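Local structure of nsp9 (Porcine coronavirus HKU15, 5YM6) at residues B[16-27]-B[42-53]; B[63-71]-B[81-89]. The protein probably binds single-stranded nucleic acid as part of the coronavirus replication machinery, with an affinity that dimerization enhances. All blocks are in the same frame, centred on the assembly; numbering follows the deposited sequence.

Contact 1. Residues B[16-27]-B[42-53]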
loop_
_atom_site.group_PDB
_atom_site.type_symbol
_atom_site.label_atom_id
_atom_site.label_comp_id
_atom_site.label_asym_id
_atom_site.label_seq_id
_atom_site.Cartn_x
_atom_site.Cartn_y
_atom_site.Cartn_z
ATOM N N ALA B 16 -9.424 21.799 -4.321
ATOM C CA ALA B 16 -8.457 22.112 -3.289
ATOM C C ALA B 16 -8.273 23.621 -3.201
ATOM O O ALA B 16 -8.622 24.367 -4.124
ATOM C CB ALA B 16 -7.123 21.418 -3.578
ATOM N N GLN B 17 -7.707 24.059 -2.085
ATOM C CA GLN B 17 -7.518 25.467 -1.795
ATOM C C GLN B 17 -6.042 25.680 -1.499
ATOM O O GLN B 17 -5.440 24.875 -0.775
ATOM C CB GLN B 17 -8.386 25.886 -0.595
ATOM C CG GLN B 17 -9.901 25.718 -0.792
ATOM C CD GLN B 17 -10.406 24.275 -0.671
ATOM O OE1 GLN B 17 -10.074 23.542 0.280
ATOM N NE2 GLN B 17 -11.231 23.869 -1.629
ATOM N N ASP B 18 -5.437 26.729 -2.051
ATOM C CA ASP B 18 -4.039 26.988 -1.719
ATOM C C ASP B 18 -3.929 27.978 -0.561
ATOM O O ASP B 18 -4.935 28.376 0.020
ATOM C CB ASP B 18 -3.245 27.476 -2.948
ATOM C CG ASP B 18 -3.735 28.800 -3.506
ATOM O OD1 ASP B 18 -4.340 29.603 -2.766
ATOM O OD2 ASP B 18 -3.489 29.037 -4.703
ATOM N N PHE B 19 -2.706 28.372 -0.229
ATOM C CA PHE B 19 -2.501 29.222 0.932
ATOM C C PHE B 19 -3.101 30.612 0.721
ATOM O O PHE B 19 -3.432 31.302 1.687
ATOM C CB PHE B 19 -1.015 29.284 1.269
ATOM C CG PHE B 19 -0.513 28.038 1.967
ATOM C CD1 PHE B 19 -0.164 26.910 1.239
ATOM C CD2 PHE B 19 -0.418 27.989 3.346
ATOM C CE1 PHE B 19 0.283 25.759 1.874
ATOM C CE2 PHE B 19 0.027 26.843 3.990
ATOM C CZ PHE B 19 0.378 25.726 3.251
ATOM N N ASN B 20 -3.287 30.990 -0.542
ATOM C CA ASN B 20 -3.988 32.224 -0.907
ATOM C C ASN B 20 -5.501 32.149 -0.742
ATOM O O ASN B 20 -6.198 33.163 -0.804
ATOM C CB ASN B 20 -3.700 32.585 -2.361
ATOM C CG ASN B 20 -2.438 33.378 -2.534
ATOM O OD1 ASN B 20 -1.419 33.107 -1.902
ATOM N ND2 ASN B 20 -2.494 34.367 -3.416
ATOM N N GLY B 21 -6.017 30.938 -0.581
ATOM C CA GLY B 21 -7.449 30.736 -0.539
ATOM C C GLY B 21 -8.027 30.511 -1.921
ATOM O O GLY B 21 -9.241 30.461 -2.087
ATOM N N ASN B 22 -7.159 30.376 -2.919
ATOM C CA ASN B 22 -7.611 30.181 -4.291
ATOM C C ASN B 22 -7.813 28.715 -4.611
ATOM O O ASN B 22 -7.005 27.874 -4.229
ATOM C CB ASN B 22 -6.625 30.811 -5.273
ATOM C CG ASN B 22 -6.601 32.322 -5.164
ATOM O OD1 ASN B 22 -7.630 32.937 -4.894
ATOM N ND2 ASN B 22 -5.428 32.923 -5.328
ATOM N N GLU B 23 -8.890 28.432 -5.331
ATOM C CA GLU B 23 -9.353 27.062 -5.569
ATOM C C GLU B 23 -8.928 26.480 -6.903
ATOM O O GLU B 23 -8.802 27.199 -7.885
ATOM C CB GLU B 23 -10.876 27.015 -5.490
ATOM C CG GLU B 23 -11.423 27.316 -4.115
ATOM C CD GLU B 23 -12.894 26.996 -4.025
ATOM O OE1 GLU B 23 -13.565 27.034 -5.078
ATOM O OE2 GLU B 23 -13.371 26.696 -2.909
ATOM N N SER B 24 -8.728 25.165 -6.948
ATOM C CA SER B 24 -8.439 24.501 -8.208
ATOM C C SER B 24 -8.867 23.044 -8.126
ATOM O O SER B 24 -8.988 22.492 -7.038
ATOM C CB SER B 24 -6.955 24.610 -8.557
ATOM O OG SER B 24 -6.159 23.995 -7.572
ATOM N N THR B 25 -9.117 22.437 -9.281
ATOM C CA THR B 25 -9.545 21.048 -9.311
ATOM C C THR B 25 -8.326 20.138 -9.249
ATOM O O THR B 25 -7.308 20.400 -9.904
ATOM C CB THR B 25 -10.391 20.737 -10.574
ATOM O OG1 THR B 25 -10.559 19.319 -10.696
ATOM C CG2 THR B 25 -9.695 21.217 -11.795
ATOM N N VAL B 26 -8.418 19.080 -8.448
ATOM C CA VAL B 26 -7.311 18.139 -8.285
ATOM C C VAL B 26 -7.773 16.695 -8.496
ATOM O O VAL B 26 -8.952 16.386 -8.368
ATOM C CB VAL B 26 -6.660 18.264 -6.876
ATOM C CG1 VAL B 26 -6.086 19.661 -6.668
ATOM C CG2 VAL B 26 -7.676 17.948 -5.769
ATOM N N LYS B 27 -6.834 15.818 -8.834
ATOM C CA LYS B 27 -7.106 14.394 -8.926
ATOM C C LYS B 27 -7.104 13.793 -7.532
ATOM O O LYS B 27 -6.147 13.986 -6.778
ATOM C CB LYS B 27 -6.066 13.702 -9.796
ATOM C CG LYS B 27 -6.211 12.199 -9.850
ATOM C CD LYS B 27 -5.297 11.619 -10.924
ATOM C CE LYS B 27 -5.558 10.149 -11.170
ATOM N NZ LYS B 27 -4.542 9.610 -12.121
ATOM N N ILE B 42 -4.265 13.525 -2.875
ATOM C CA ILE B 42 -4.571 14.217 -4.117
ATOM C C ILE B 42 -3.279 14.459 -4.873
ATOM O O ILE B 42 -2.204 14.493 -4.263
ATOM C CB ILE B 42 -5.287 15.545 -3.873
ATOM C CG1 ILE B 42 -4.399 16.497 -3.063
ATOM C CG2 ILE B 42 -6.620 15.289 -3.158
ATOM C CD1 ILE B 42 -4.867 17.932 -3.077
ATOM N N THR B 43 -3.381 14.584 -6.193
ATOM C CA THR B 43 -2.262 15.077 -6.994
ATOM C C THR B 43 -2.662 16.296 -7.810
ATOM O O THR B 43 -3.821 16.484 -8.175
ATOM C CB THR B 43 -1.696 14.010 -7.945
ATOM O OG1 THR B 43 -2.719 13.572 -8.851
ATOM C CG2 THR B 43 -1.150 12.821 -7.161
ATOM N N SER B 44 -1.674 17.143 -8.065
ATOM C CA SER B 44 -1.888 18.435 -8.695
ATOM C C SER B 44 -0.577 18.891 -9.301
ATOM O O SER B 44 0.474 18.466 -8.855
ATOM C CB SER B 44 -2.362 19.462 -7.668
ATOM O OG SER B 44 -2.383 20.760 -8.224
ATOM N N THR B 45 -0.633 19.771 -10.294
ATOM C CA THR B 45 0.588 20.386 -10.789
ATOM C C THR B 45 0.980 21.576 -9.904
ATOM O O THR B 45 2.070 22.132 -10.048
ATOM C CB THR B 45 0.439 20.840 -12.247
ATOM O OG1 THR B 45 -0.718 21.670 -12.367
ATOM C CG2 THR B 45 0.281 19.631 -13.160
ATOM N N LYS B 46 0.102 21.959 -8.982
ATOM C CA LYS B 46 0.385 23.086 -8.081
ATOM C C LYS B 46 1.147 22.595 -6.854
ATOM O O LYS B 46 0.807 21.541 -6.297
ATOM C CB LYS B 46 -0.904 23.786 -7.652
ATOM C CG LYS B 46 -1.685 24.467 -8.776
ATOM C CD LYS B 46 -2.840 25.303 -8.215
ATOM C CE LYS B 46 -2.329 26.362 -7.235
ATOM N NZ LYS B 46 -3.393 27.128 -6.504
ATOM N N ASP B 47 2.154 23.353 -6.418
ATOM C CA ASP B 47 2.955 22.931 -5.270
ATOM C C ASP B 47 2.549 23.626 -3.967
ATOM O O ASP B 47 3.171 23.403 -2.926
ATOM C CB ASP B 47 4.454 23.150 -5.544
ATOM C CG ASP B 47 4.870 24.630 -5.570
ATOM O OD1 ASP B 47 4.017 25.539 -5.541
ATOM O OD2 ASP B 47 6.091 24.875 -5.633
ATOM N N ASN B 48 1.484 24.425 -4.013
ATOM C CA ASN B 48 1.112 25.255 -2.870
ATOM C C ASN B 48 -0.264 24.965 -2.284
ATOM O O ASN B 48 -0.873 25.847 -1.680
ATOM C CB ASN B 48 1.186 26.743 -3.243
ATOM C CG ASN B 48 0.276 27.109 -4.407
ATOM O OD1 ASN B 48 0.062 26.311 -5.301
ATOM N ND2 ASN B 48 -0.264 28.329 -4.388
ATOM N N LEU B 49 -0.752 23.736 -2.429
ATOM C CA LEU B 49 -2.070 23.415 -1.892
ATOM C C LEU B 49 -2.012 23.244 -0.371
ATOM O O LEU B 49 -1.061 22.677 0.172
ATOM C CB LEU B 49 -2.635 22.147 -2.551
ATOM C CG LEU B 49 -2.736 22.246 -4.076
ATOM C CD1 LEU B 49 -3.414 21.015 -4.645
ATOM C CD2 LEU B 49 -3.493 23.517 -4.493
ATOM N N LYS B 50 -3.048 23.724 0.307
ATOM C CA LYS B 50 -3.109 23.635 1.756
ATOM C C LYS B 50 -4.249 22.751 2.254
ATOM O O LYS B 50 -4.084 22.002 3.220
ATOM C CB LYS B 50 -3.241 25.037 2.356
ATOM C CG LYS B 50 -3.327 25.051 3.874
ATOM C CD LYS B 50 -3.499 26.462 4.405
ATOM C CE LYS B 50 -3.756 26.461 5.905
ATOM N NZ LYS B 50 -3.991 27.849 6.393
ATOM N N THR B 51 -5.408 22.843 1.621
ATOM C CA THR B 51 -6.557 22.063 2.062
ATOM C C THR B 51 -7.294 21.465 0.882
ATOM O O THR B 51 -7.106 21.879 -0.265
ATOM C CB THR B 51 -7.562 22.900 2.910
ATOM O OG1 THR B 51 -8.138 23.949 2.115
ATOM C CG2 THR B 51 -6.888 23.493 4.136
ATOM N N VAL B 52 -8.133 20.482 1.173
ATOM C CA VAL B 52 -8.981 19.902 0.143
ATOM C C VAL B 52 -10.378 19.739 0.722
ATOM O O VAL B 52 -10.550 19.414 1.900
ATOM C CB VAL B 52 -8.428 18.570 -0.380
ATOM C CG1 VAL B 52 -8.329 17.528 0.751
ATOM C CG2 VAL B 52 -9.282 18.048 -1.522
ATOM N N THR B 53 -11.374 20.032 -0.097
ATOM C CA THR B 53 -12.750 19.899 0.346
ATOM C C THR B 53 -13.281 18.531 -0.019
ATOM O O THR B 53 -13.190 18.098 -1.163
ATOM C CB THR B 53 -13.641 20.986 -0.260
ATOM O OG1 THR B 53 -13.231 22.252 0.260
ATOM C CG2 THR B 53 -15.094 20.741 0.108
HETATM O O HOH W 1 -0.414 29.981 -2.234
HETATM O O HOH W 2 -5.579 26.026 -5.714
HETATM O O HOH W 3 -4.829 21.925 -8.989
#
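Q17 and T51 form an antiparallel hydrogen-bonded pair between strands 16-18 and 49-53, whose axes run at 151° and approach to 4.5 Å, while K27 pairs with T43 where strand 23-27 meets strand 42-44 at 121°. Next to the first pair the register slips by one residue: Q17 O accepts from both K50 N (2.9 Å) and T51 N (3.1 Å), the signature of a classic beta bulge. The Q17 side chain, bent at chi2 (77°), reaches across T51 and brings OE1 to T51 OG1 at 2.7 Å, where the hydroxyl donates in the amide plane onto a lone pair; NE2 reaches T53 OG1 only weakly. D18 sits at the start of a type I turn, and its carboxylate works in two directions. OD2 takes a salt bridge from K46 NZ at 2.6 Å, on its anti side but somewhat out of the carboxylate plane, whereas OD1 turns back to its own loop and accepts from N22 N at 2.9 Å, from above that plane. Within the same turn, K50 CB stands 3.7 Å from the F19 ring centroid, over its face, a CH-pi contact. V26 and L49 lie antiparallel alongside one another, V26 CG1 meeting L49 CD1 at 3.6 Å, and A16 CB joins them from the neighbouring strand. Water links S24 OG to S44 OG and, through a second molecule, to K46 NZ. An inner hairpin flanked by 49-53 on one side and 42-44 on the other, with a bulge beside Q17, fits the coiled, barrel-like antiparallel sheet of nsp9.

Contact 2. Residues B[63-71]-B[81-89]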
loop_
_atom_site.group_PDB
_atom_site.type_symbol
_atom_site.label_atom_id
_atom_site.label_comp_id
_atom_site.label_asym_id
_atom_site.label_seq_id
_atom_site.Cartn_x
_atom_site.Cartn_y
_atom_site.Cartn_z
ATOM N N LEU B 63 -10.313 19.317 4.688
ATOM C CA LEU B 63 -9.228 18.499 5.222
ATOM C C LEU B 63 -7.869 19.122 4.947
ATOM O O LEU B 63 -7.640 19.653 3.860
ATOM C CB LEU B 63 -9.262 17.104 4.618
ATOM C CG LEU B 63 -10.579 16.350 4.782
ATOM C CD1 LEU B 63 -10.465 15.003 4.111
ATOM C CD2 LEU B 63 -10.897 16.200 6.259
ATOM N N ASN B 64 -6.964 19.038 5.914
ATOM C CA ASN B 64 -5.612 19.548 5.712
ATOM C C ASN B 64 -4.763 18.579 4.921
ATOM O O ASN B 64 -4.920 17.362 5.043
ATOM C CB ASN B 64 -4.932 19.836 7.050
ATOM C CG ASN B 64 -5.604 20.955 7.801
ATOM O OD1 ASN B 64 -5.964 21.981 7.218
ATOM N ND2 ASN B 64 -5.822 20.748 9.092
ATOM N N LEU B 65 -3.853 19.131 4.124
ATOM C CA LEU B 65 -2.897 18.338 3.347
ATOM C C LEU B 65 -1.518 18.310 4.002
ATOM O O LEU B 65 -1.060 19.330 4.529
ATOM C CB LEU B 65 -2.750 18.919 1.949
ATOM C CG LEU B 65 -4.061 19.056 1.185
ATOM C CD1 LEU B 65 -3.854 19.887 -0.078
ATOM C CD2 LEU B 65 -4.585 17.668 0.874
ATOM N N ASP B 66 -0.849 17.162 3.922
ATOM C CA ASP B 66 0.584 17.074 4.221
ATOM C C ASP B 66 1.377 17.771 3.120
ATOM O O ASP B 66 0.848 18.007 2.051
ATOM C CB ASP B 66 1.010 15.609 4.361
ATOM C CG ASP B 66 0.504 14.982 5.641
ATOM O OD1 ASP B 66 0.165 15.740 6.560
ATOM O OD2 ASP B 66 0.448 13.735 5.728
ATOM N N PRO B 67 2.644 18.136 3.393
ATOM C CA PRO B 67 3.441 18.835 2.375
ATOM C C PRO B 67 3.593 17.986 1.122
ATOM O O PRO B 67 3.613 16.770 1.226
ATOM C CB PRO B 67 4.797 19.063 3.068
ATOM C CG PRO B 67 4.806 18.136 4.251
ATOM C CD PRO B 67 3.371 17.989 4.668
ATOM N N PRO B 68 3.679 18.627 -0.051
ATOM C CA PRO B 68 3.722 17.890 -1.323
ATOM C C PRO B 68 4.979 17.043 -1.486
ATOM O O PRO B 68 6.049 17.384 -0.976
ATOM C CB PRO B 68 3.673 19.004 -2.376
ATOM C CG PRO B 68 4.127 20.234 -1.664
ATOM C CD PRO B 68 3.598 20.077 -0.265
ATOM N N MET B 69 4.833 15.924 -2.174
ATOM C CA MET B 69 5.989 15.170 -2.627
ATOM C C MET B 69 6.021 15.137 -4.144
ATOM O O MET B 69 5.005 14.957 -4.798
ATOM C CB MET B 69 5.966 13.765 -2.068
ATOM C CG MET B 69 5.868 13.739 -0.572
ATOM S SD MET B 69 6.032 12.056 -0.020
ATOM C CE MET B 69 7.782 11.803 -0.327
ATOM N N ARG B 70 7.211 15.294 -4.696
ATOM C CA ARG B 70 7.364 15.466 -6.129
ATOM C C ARG B 70 7.576 14.133 -6.841
ATOM O O ARG B 70 8.286 13.260 -6.339
ATOM C CB ARG B 70 8.534 16.421 -6.389
ATOM C CG ARG B 70 8.833 16.694 -7.838
ATOM C CD ARG B 70 10.113 17.506 -7.966
ATOM N NE ARG B 70 10.052 18.742 -7.191
ATOM C CZ ARG B 70 9.930 19.954 -7.727
ATOM N NH1 ARG B 70 9.864 20.100 -9.046
ATOM N NH2 ARG B 70 9.880 21.023 -6.944
ATOM N N PHE B 71 6.938 13.957 -7.995
ATOM C CA PHE B 71 7.307 12.856 -8.887
ATOM C C PHE B 71 6.979 13.199 -10.339
ATOM O O PHE B 71 6.220 14.129 -10.608
ATOM C CB PHE B 71 6.626 11.539 -8.472
ATOM C CG PHE B 71 5.139 11.497 -8.726
ATOM C CD1 PHE B 71 4.252 12.102 -7.851
ATOM C CD2 PHE B 71 4.632 10.823 -9.822
ATOM C CE1 PHE B 71 2.883 12.054 -8.080
ATOM C CE2 PHE B 71 3.265 10.768 -10.056
ATOM C CZ PHE B 71 2.390 11.385 -9.184
ATOM N N VAL B 81 5.988 17.585 -14.010
ATOM C CA VAL B 81 6.174 17.442 -12.574
ATOM C C VAL B 81 4.822 17.487 -11.858
ATOM O O VAL B 81 4.053 18.436 -12.021
ATOM C CB VAL B 81 7.089 18.541 -12.010
ATOM C CG1 VAL B 81 7.314 18.328 -10.533
ATOM C CG2 VAL B 81 8.422 18.556 -12.748
ATOM N N VAL B 82 4.542 16.448 -11.078
ATOM C CA VAL B 82 3.288 16.331 -10.337
ATOM C C VAL B 82 3.587 16.409 -8.843
ATOM O O VAL B 82 4.670 16.021 -8.422
ATOM C CB VAL B 82 2.577 14.986 -10.657
ATOM C CG1 VAL B 82 1.170 14.977 -10.113
ATOM C CG2 VAL B 82 2.569 14.737 -12.163
ATOM N N TYR B 83 2.648 16.904 -8.037
ATOM C CA TYR B 83 2.818 16.857 -6.583
ATOM C C TYR B 83 1.758 16.003 -5.919
ATOM O O TYR B 83 0.574 16.181 -6.162
ATOM C CB TYR B 83 2.788 18.256 -5.986
ATOM C CG TYR B 83 3.886 19.114 -6.545
ATOM C CD1 TYR B 83 5.175 19.065 -6.020
ATOM C CD2 TYR B 83 3.646 19.941 -7.626
ATOM C CE1 TYR B 83 6.189 19.847 -6.560
ATOM C CE2 TYR B 83 4.637 20.718 -8.162
ATOM C CZ TYR B 83 5.905 20.667 -7.631
ATOM O OH TYR B 83 6.886 21.459 -8.198
ATOM N N LEU B 84 2.206 15.076 -5.090
ATOM C CA LEU B 84 1.328 14.190 -4.342
ATOM C C LEU B 84 1.186 14.724 -2.927
ATOM O O LEU B 84 2.197 15.021 -2.260
ATOM C CB LEU B 84 1.895 12.760 -4.324
ATOM C CG LEU B 84 1.222 11.733 -3.402
ATOM C CD1 LEU B 84 -0.123 11.333 -3.945
ATOM C CD2 LEU B 84 2.102 10.485 -3.227
ATOM N N TYR B 85 -0.056 14.874 -2.472
ATOM C CA TYR B 85 -0.326 15.332 -1.114
ATOM C C TYR B 85 -1.163 14.290 -0.411
ATOM O O TYR B 85 -2.254 13.969 -0.892
ATOM C CB TYR B 85 -1.121 16.633 -1.079
ATOM C CG TYR B 85 -0.566 17.851 -1.775
ATOM C CD1 TYR B 85 -0.634 17.978 -3.158
ATOM C CD2 TYR B 85 -0.061 18.912 -1.038
ATOM C CE1 TYR B 85 -0.162 19.121 -3.791
ATOM C CE2 TYR B 85 0.396 20.058 -1.664
ATOM C CZ TYR B 85 0.347 20.150 -3.038
ATOM O OH TYR B 85 0.803 21.286 -3.660
ATOM N N PHE B 86 -0.683 13.774 0.719
ATOM C CA PHE B 86 -1.520 12.922 1.539
ATOM C C PHE B 86 -2.385 13.775 2.441
ATOM O O PHE B 86 -1.996 14.871 2.850
ATOM C CB PHE B 86 -0.685 11.952 2.374
ATOM C CG PHE B 86 -0.117 10.831 1.574
ATOM C CD1 PHE B 86 -0.949 9.849 1.073
ATOM C CD2 PHE B 86 1.231 10.779 1.294
ATOM C CE1 PHE B 86 -0.443 8.813 0.320
ATOM C CE2 PHE B 86 1.746 9.739 0.547
ATOM C CZ PHE B 86 0.902 8.762 0.061
ATOM N N ILE B 87 -3.579 13.276 2.724
ATOM C CA ILE B 87 -4.485 13.954 3.642
ATOM C C ILE B 87 -3.927 13.764 5.061
ATOM O O ILE B 87 -3.428 12.689 5.389
ATOM C CB ILE B 87 -5.927 13.406 3.513
ATOM C CG1 ILE B 87 -6.695 14.170 2.414
ATOM C CG2 ILE B 87 -6.699 13.569 4.816
ATOM C CD1 ILE B 87 -6.098 14.066 1.041
ATOM N N GLN B 88 -3.991 14.808 5.881
ATOM C CA GLN B 88 -3.372 14.766 7.203
ATOM C C GLN B 88 -3.933 13.612 8.035
ATOM O O GLN B 88 -5.141 13.368 8.031
ATOM C CB GLN B 88 -3.553 16.091 7.940
ATOM C CG GLN B 88 -2.816 16.092 9.282
ATOM C CD GLN B 88 -2.796 17.441 9.967
ATOM O OE1 GLN B 88 -3.727 18.231 9.833
ATOM N NE2 GLN B 88 -1.725 17.709 10.712
ATOM N N ASN B 89 -3.025 12.897 8.699
ATOM C CA ASN B 89 -3.347 11.814 9.637
ATOM C C ASN B 89 -3.869 10.542 8.989
ATOM O O ASN B 89 -4.354 9.643 9.668
ATOM C CB ASN B 89 -4.357 12.302 10.680
ATOM C CG ASN B 89 -3.771 13.339 11.595
ATOM O OD1 ASN B 89 -2.583 13.289 11.927
ATOM N ND2 ASN B 89 -4.592 14.293 12.007
HETATM O O HOH W 4 2.081 14.359 1.296
#
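M69 with L84 and F71 with V82 make the regular part of the contact, the beta hairpin of strands 69-71 and 82-86, with reciprocal backbone bonds; M69 N to L84 O and L84 N to M69 O are both 2.8 Å, and L84 N-H points at M69 O at 175°. Across the two prolines the pairing is interrupted and resumes one residue out of step, with D66 N donating to F86 O (2.8 Å) and Q88 N to N64 O. Water fills in between, accepting from F86 N and donating to P67 O. Aromatic rings are met both over a face and at an edge. P68 lies alongside Y85, its CB 3.8 Å from the ring centroid, and D66 O lies at the edge of the same ring. V82 CB stands over the F71 ring, offset toward its rim; a chi1 of 71° sets F71 CG between the backbone N and the carbonyl carbon, which brings the ring there. R70 lays its guanidinium face over Y83 CE1, with NH2 at the Y83 ring edge. Apolar contacts finish the other end, where L65 CD2 meets I87 CD1 at 3.9 Å. E3 and L4 of the second subunit pack on M69, R70, F71 and L84, and the R70 backbone hydrogen-bonds to that subunit. The chemistry implies a pairing carried by backbone bonds and proline, aromatic and aliphatic packing, polar side chains adding only a weak N64 ND2 to Q88 OE1 bond.

In the fold
Both contacts belong to one antiparallel sheet and are partly buried, with centres about 10 Å apart; the centre of contact 2 lies nearer the centre of the chain than that of contact 1. They share a seam: strand 36-44 pairs with strand 82-86, joined by S44 O and Y83 N, while strand 49-55 pairs with strand 60-64. Y85 OH, hydrogen-bonded to K46 O and L49 N, ties the contact 2 strand to the loop of contact 1. Chemistry follows position. Contact 1 places charged and amide groups around its exposed turn, beside an aliphatic layer, whereas contact 2 pairs backbone bonds with mainly apolar side-chain packing, lies against helix 92-105 and alone touches the second subunit.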